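La protein (Trypanosoma brucei, PDB 1S29) probably binds RNA, with its N-terminal La motif, the winged-helix domain modelled here, mediating that binding through a conserved aromatic patch. Local coordinates at residues L6-E9 against N10-L14; L47-L50 against L51-R55. All blocks are in the same frame, centred on the assembly; numbering follows the deposited sequence.

Contact 1: residues L6-E9 against N10-L14; sequences LSSE and NKQKL
Ser7 caps the start of helix 8-21 by turning its hydroxyl forward onto the first turn, where OG accepts from Asn10 N at 3.1 Å with an N-H...O angle of 159°. A chi1 of 64°, which sets OG between the serine's own backbone N and carbonyl carbon, brings the oxygen round to that amide. One residue earlier, Leu6 lays its two branches along the first turns of the helix: CD1 rests on Asn10 CB at 3.5 Å, while CD2 reaches past Lys11 CG to meet Leu14 CD2 at 4.2 Å, the two leucines crossing at about a right angle. The extended chain of Lys11 runs back toward the N-terminal end of the helix, its CE 3.3 Å from Leu6 O. Beside the cap, a water accepts from both Ser7 N and Asn10 ND2 (2.8 Å from ND2). On another flank Glu9 and Lys13 lie side by side and point the same way, OE2 4.1 Å from NZ, too far for a salt bridge; a second water links Lys13 NZ to Glu9 O. Farther out, Lys11 also touches Glu68 of helix 63-70. The N-cap gives a first-turn amide an acceptor, Leu6 and Leu14 tie the start of helix 8-21 to Val59 and, through Leu14, to Ala69 of helix 63-70, and the Glu9-Lys13 attraction is probably softened by solvent.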
ATOM      1  N   LEU A   6      13.175  -9.642  -2.954  1.00  8.91           N
ATOM      2  CA  LEU A   6      12.953  -8.621  -1.949  1.00  7.82           C
ATOM      3  C   LEU A   6      12.997  -9.407  -0.647  1.00  8.92           C
ATOM      4  O   LEU A   6      12.126 -10.244  -0.383  1.00 10.93           O
ATOM      5  CB  LEU A   6      11.583  -7.975  -2.135  1.00 10.80           C
ATOM      6  CG  LEU A   6      11.351  -6.678  -1.362  1.00 11.34           C
ATOM      7  CD1 LEU A   6      12.338  -5.626  -1.848  1.00 10.89           C
ATOM      8  CD2 LEU A   6       9.924  -6.192  -1.577  1.00 13.26           C
ATOM      9  N   SER A   7      14.034  -9.154   0.140  1.00  8.58           N
ATOM     10  CA  SER A   7      14.261  -9.837   1.410  1.00  8.40           C
ATOM     11  C   SER A   7      13.191  -9.561   2.454  1.00  8.47           C
ATOM     12  O   SER A   7      12.367  -8.664   2.296  1.00  8.84           O
ATOM     13  CB  SER A   7      15.605  -9.407   1.981  1.00  7.60           C
ATOM     14  OG  SER A   7      15.565  -8.016   2.273  1.00  7.45           O
ATOM     15  N   SER A   8      13.216 -10.331   3.539  1.00 10.31           N
ATOM     16  CA  SER A   8      12.238 -10.136   4.596  1.00 12.53           C
ATOM     17  C   SER A   8      12.397  -8.734   5.180  1.00 12.07           C
ATOM     18  O   SER A   8      11.407  -8.059   5.457  1.00 12.16           O
ATOM     19  CB  SER A   8      12.401 -11.193   5.695  1.00 15.57           C
ATOM     20  OG  SER A   8      13.630 -11.048   6.384  1.00 22.12           O
ATOM     21  N   GLU A   9      13.634  -8.284   5.355  1.00 11.44           N
ATOM     22  CA  GLU A   9      13.839  -6.951   5.901  1.00 11.50           C
ATOM     23  C   GLU A   9      13.354  -5.868   4.948  1.00  9.90           C
ATOM     24  O   GLU A   9      12.762  -4.881   5.388  1.00 10.89           O
ATOM     25  CB  GLU A   9      15.313  -6.724   6.256  1.00 13.70           C
ATOM     26  CG  GLU A   9      15.661  -7.231   7.643  1.00 18.43           C
ATOM     27  CD  GLU A   9      17.079  -6.899   8.057  1.00 21.26           C
ATOM     28  OE1 GLU A   9      17.435  -7.190   9.220  1.00 22.68           O
ATOM     29  OE2 GLU A   9      17.833  -6.350   7.220  1.00 22.22           O
ATOM     30  N   ASN A  10      13.603  -6.039   3.653  1.00  8.69           N
ATOM     31  CA  ASN A  10      13.145  -5.047   2.686  1.00  8.79           C
ATOM     32  C   ASN A  10      11.630  -5.097   2.526  1.00  9.79           C
ATOM     33  O   ASN A  10      11.011  -4.092   2.178  1.00  8.86           O
ATOM     34  CB  ASN A  10      13.827  -5.233   1.328  1.00 10.23           C
ATOM     35  CG  ASN A  10      15.232  -4.659   1.301  1.00 11.25           C
ATOM     36  OD1 ASN A  10      15.529  -3.676   1.987  1.00 13.57           O
ATOM     37  ND2 ASN A  10      16.101  -5.259   0.494  1.00 10.46           N
ATOM     38  N   LYS A  11      11.032  -6.261   2.769  1.00  9.49           N
ATOM     39  CA  LYS A  11       9.576  -6.371   2.686  1.00  8.88           C
ATOM     40  C   LYS A  11       8.983  -5.586   3.850  1.00  9.51           C
ATOM     41  O   LYS A  11       7.974  -4.892   3.702  1.00  8.34           O
ATOM     42  CB  LYS A  11       9.121  -7.829   2.801  1.00  9.97           C
ATOM     43  CG  LYS A  11       9.244  -8.646   1.531  1.00 11.05           C
ATOM     44  CD  LYS A  11       8.863 -10.096   1.799  1.00 13.32           C
ATOM     45  CE  LYS A  11       9.021 -10.942   0.556  1.00 15.99           C
ATOM     46  NZ  LYS A  11       8.887 -12.387   0.866  1.00 18.10           N
ATOM     47  N   GLN A  12       9.613  -5.705   5.015  1.00  9.20           N
ATOM     48  CA  GLN A  12       9.135  -5.005   6.201  1.00 10.61           C
ATOM     49  C   GLN A  12       9.298  -3.505   6.022  1.00 10.08           C
ATOM     50  O   GLN A  12       8.473  -2.720   6.492  1.00 10.14           O
ATOM     51  CB  GLN A  12       9.892  -5.479   7.441  1.00 12.44           C
ATOM     52  CG  GLN A  12       9.621  -6.929   7.795  1.00 18.12           C
ATOM     53  CD  GLN A  12      10.381  -7.380   9.023  1.00 21.18           C
ATOM     54  OE1 GLN A  12      10.247  -6.794  10.097  1.00 25.30           O
ATOM     55  NE2 GLN A  12      11.184  -8.431   8.873  1.00 24.15           N
ATOM     56  N   LYS A  13      10.363  -3.107   5.333  1.00  9.75           N
ATOM     57  CA  LYS A  13      10.607  -1.692   5.083  1.00  9.23           C
ATOM     58  C   LYS A  13       9.525  -1.131   4.169  1.00  8.53           C
ATOM     59  O   LYS A  13       9.027  -0.028   4.390  1.00  9.57           O
ATOM     60  CB  LYS A  13      11.979  -1.492   4.438  1.00 10.05           C
ATOM     61  CG  LYS A  13      13.140  -1.703   5.388  1.00 14.33           C
ATOM     62  CD  LYS A  13      14.456  -1.361   4.704  1.00 16.68           C
ATOM     63  CE  LYS A  13      15.634  -1.499   5.657  1.00 20.46           C
ATOM     64  NZ  LYS A  13      15.836  -2.903   6.127  1.00 22.86           N
ATOM     65  N   LEU A  14       9.169  -1.894   3.137  1.00  7.47           N
ATOM     66  CA  LEU A  14       8.141  -1.469   2.195  1.00  7.68           C
ATOM     67  C   LEU A  14       6.772  -1.458   2.877  1.00  7.54           C
ATOM     68  O   LEU A  14       5.945  -0.588   2.615  1.00  7.18           O
ATOM     69  CB  LEU A  14       8.113  -2.403   0.983  1.00  7.08           C
ATOM     70  CG  LEU A  14       7.016  -2.138  -0.052  1.00  7.73           C
ATOM     71  CD1 LEU A  14       7.037  -0.670  -0.475  1.00 10.84           C
ATOM     72  CD2 LEU A  14       7.223  -3.045  -1.248  1.00 10.01           C
TER
HETATM   73  O   HOH W   1      16.078  -7.496  -1.140  1.00  9.08           O
HETATM   74  O   HOH W   2      13.426  -3.976   7.903  1.00 22.43           O

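Contact 2: residues L47-L50 against L51-R55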
ATOM      1  N   LEU A  47      -3.143  -1.616  -6.008  1.00  7.02           N
ATOM      2  CA  LEU A  47      -1.716  -1.679  -5.754  1.00  6.36           C
ATOM      3  C   LEU A  47      -0.964  -1.039  -6.925  1.00  6.26           C
ATOM      4  O   LEU A  47       0.143  -0.537  -6.745  1.00  5.82           O
ATOM      5  CB  LEU A  47      -1.267  -3.133  -5.527  1.00  8.04           C
ATOM      6  CG  LEU A  47      -1.884  -3.876  -4.331  1.00 10.21           C
ATOM      7  CD1 LEU A  47      -1.171  -5.209  -4.137  1.00 11.03           C
ATOM      8  CD2 LEU A  47      -1.767  -3.040  -3.072  1.00 11.81           C
ATOM      9  N   GLU A  48      -1.554  -1.032  -8.122  1.00  6.03           N
ATOM     10  CA  GLU A  48      -0.851  -0.392  -9.226  1.00  7.11           C
ATOM     11  C   GLU A  48      -0.748   1.109  -8.966  1.00  6.57           C
ATOM     12  O   GLU A  48       0.186   1.756  -9.426  1.00  6.34           O
ATOM     13  CB  GLU A  48      -1.523  -0.665 -10.586  1.00  9.49           C
ATOM     14  CG  GLU A  48      -2.970  -0.243 -10.714  1.00 10.31           C
ATOM     15  CD  GLU A  48      -3.512  -0.474 -12.122  1.00 11.79           C
ATOM     16  OE1 GLU A  48      -3.124  -1.477 -12.760  1.00 13.38           O
ATOM     17  OE2 GLU A  48      -4.331   0.342 -12.590  1.00 11.47           O
ATOM     18  N   THR A  49      -1.706   1.662  -8.224  1.00  7.42           N
ATOM     19  CA  THR A  49      -1.659   3.078  -7.908  1.00  6.33           C
ATOM     20  C   THR A  49      -0.520   3.296  -6.929  1.00  7.20           C
ATOM     21  O   THR A  49       0.216   4.279  -7.032  1.00  8.54           O
ATOM     22  CB  THR A  49      -2.950   3.566  -7.249  1.00  6.50           C
ATOM     23  OG1 THR A  49      -4.011   3.502  -8.204  1.00  6.73           O
ATOM     24  CG2 THR A  49      -2.791   5.012  -6.783  1.00  7.14           C
ATOM     25  N   LEU A  50      -0.384   2.380  -5.975  1.00  6.52           N
ATOM     26  CA  LEU A  50       0.681   2.500  -4.983  1.00  6.79           C
ATOM     27  C   LEU A  50       2.060   2.473  -5.637  1.00  7.52           C
ATOM     28  O   LEU A  50       2.988   3.138  -5.178  1.00  7.31           O
ATOM     29  CB  LEU A  50       0.564   1.389  -3.940  1.00  8.76           C
ATOM     30  CG  LEU A  50      -0.698   1.457  -3.076  1.00 12.54           C
ATOM     31  CD1 LEU A  50      -0.521   0.542  -1.876  1.00 13.85           C
ATOM     32  CD2 LEU A  50      -0.956   2.882  -2.614  1.00 14.60           C
ATOM     33  N   LEU A  51       2.185   1.720  -6.723  1.00  7.81           N
ATOM     34  CA  LEU A  51       3.451   1.625  -7.433  1.00  8.74           C
ATOM     35  C   LEU A  51       3.911   2.965  -8.007  1.00 11.05           C
ATOM     36  O   LEU A  51       5.084   3.124  -8.354  1.00 11.41           O
ATOM     37  CB  LEU A  51       3.348   0.596  -8.559  1.00  9.85           C
ATOM     38  CG  LEU A  51       3.353  -0.877  -8.149  1.00  9.15           C
ATOM     39  CD1 LEU A  51       3.229  -1.746  -9.384  1.00 12.81           C
ATOM     40  CD2 LEU A  51       4.648  -1.197  -7.421  1.00  9.40           C
ATOM     41  N   THR A  52       2.996   3.926  -8.108  1.00 10.11           N
ATOM     42  CA  THR A  52       3.354   5.232  -8.656  1.00 10.02           C
ATOM     43  C   THR A  52       3.872   6.205  -7.600  1.00 10.15           C
ATOM     44  O   THR A  52       4.398   7.268  -7.932  1.00 10.69           O
ATOM     45  CB  THR A  52       2.161   5.888  -9.385  1.00  9.94           C
ATOM     46  OG1 THR A  52       1.179   6.314  -8.430  1.00  9.46           O
ATOM     47  CG2 THR A  52       1.533   4.901 -10.368  1.00 10.51           C
ATOM     48  N   PHE A  53       3.729   5.841  -6.329  1.00  8.43           N
ATOM     49  CA  PHE A  53       4.193   6.690  -5.236  1.00  8.61           C
ATOM     50  C   PHE A  53       5.689   6.483  -5.033  1.00  9.51           C
ATOM     51  O   PHE A  53       6.171   5.355  -5.037  1.00  8.60           O
ATOM     52  CB  PHE A  53       3.432   6.357  -3.951  1.00  8.77           C
ATOM     53  CG  PHE A  53       1.952   6.609  -4.042  1.00  9.07           C
ATOM     54  CD1 PHE A  53       1.100   6.160  -3.039  1.00  7.71           C
ATOM     55  CD2 PHE A  53       1.407   7.297  -5.125  1.00 10.13           C
ATOM     56  CE1 PHE A  53      -0.273   6.394  -3.113  1.00 10.41           C
ATOM     57  CE2 PHE A  53       0.040   7.533  -5.207  1.00 11.63           C
ATOM     58  CZ  PHE A  53      -0.802   7.080  -4.198  1.00 10.87           C
ATOM     59  N   LYS A  54       6.406   7.589  -4.854  1.00 10.44           N
ATOM     60  CA  LYS A  54       7.858   7.589  -4.681  1.00 10.09           C
ATOM     61  C   LYS A  54       8.465   6.576  -3.720  1.00  9.38           C
ATOM     62  O   LYS A  54       9.434   5.895  -4.067  1.00  9.90           O
ATOM     63  CB  LYS A  54       8.336   8.981  -4.253  1.00 11.37           C
ATOM     64  CG  LYS A  54       9.833   9.032  -3.964  1.00 16.14           C
ATOM     65  CD  LYS A  54      10.239  10.264  -3.171  1.00 19.40           C
ATOM     66  CE  LYS A  54      11.726  10.201  -2.840  1.00 22.30           C
ATOM     67  NZ  LYS A  54      12.194  11.327  -1.994  1.00 25.71           N
ATOM     68  N   ARG A  55       7.919   6.489  -2.513  1.00  8.38           N
ATOM     69  CA  ARG A  55       8.473   5.577  -1.519  1.00  9.61           C
ATOM     70  C   ARG A  55       8.270   4.107  -1.861  1.00  8.65           C
ATOM     71  O   ARG A  55       8.943   3.233  -1.311  1.00  9.54           O
ATOM     72  CB  ARG A  55       7.908   5.903  -0.134  1.00 10.33           C
ATOM     73  CG  ARG A  55       8.239   7.324   0.309  1.00 12.52           C
ATOM     74  CD  ARG A  55       7.899   7.558   1.758  1.00 15.11           C
ATOM     75  NE  ARG A  55       8.279   8.900   2.187  1.00 15.97           N
ATOM     76  CZ  ARG A  55       8.417   9.265   3.457  1.00 17.55           C
ATOM     77  NH1 ARG A  55       8.210   8.381   4.427  1.00 18.67           N
ATOM     78  NH2 ARG A  55       8.769  10.510   3.755  1.00 18.76           N
TER
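Thr49 O is gripped twice by Thr52: OG1 donates to it at 2.7 Å in the carbonyl plane, while the amide N comes from above that plane at 3.0 Å. The hydroxyl gets there because chi1 of 71° places OG1 between the threonine's own N and carbonyl carbon, folding it back over the turn; CG2 is then carried to 3.5 Å from Glu48 O. The same Thr49 oxygen also sits over one face of the Phe53 ring, 3.7 Å above its plane and displaced toward the rim, with Leu50 CA over that face too. Leu50 CD2 meets the ring at CE1, 3.6 Å away, and Thr49 CG2 lies 3.9 Å from CZ, both side chains slanting across the phenylalanine. Phe53 N closes a type I turn onto Leu50 O at 3.0 Å, and Phe53 also stands at the N-cap position of helix 54-57. Leu51 N bonds to Leu47 O in the usual i to i+4 pattern. The segment thus connects two helices of the winged-helix La motif. Phe53 packs on Phe32 and Leu33 of helix 31-37 and meets Tyr21 of helix 8-21, ring planes about 55° apart, a cluster consistent with the conserved aromatic patch that mediates RNA binding. Leu50 reaches Val18 of helix 8-21 and Val85 of strand 84-87, and Leu51 turns to Val63 and Val66 of helix 63-70.

In the fold
Contacts 1 and 2 come in series along one winged-helix domain, their centres 16 Å apart and their nearest atoms about 4 Å apart without touching. Contact 1 starts helix 8-21; contact 2 passes from helix 47-50 into helix 54-57 and meets the later part of that first helix through Val18, Phe20 and Tyr21. Helix 63-70 also serves both, receiving Leu14 from contact 1 and Leu47 and Leu51 from contact 2. The centre of contact 1 is about 13 Å from the centre of the chain, that of contact 2 about 7 Å. The aromatic side chains about contact 2, Phe53, Phe32, Tyr21 and, through Arg55, Phe20, are consistent with the RNA-binding patch.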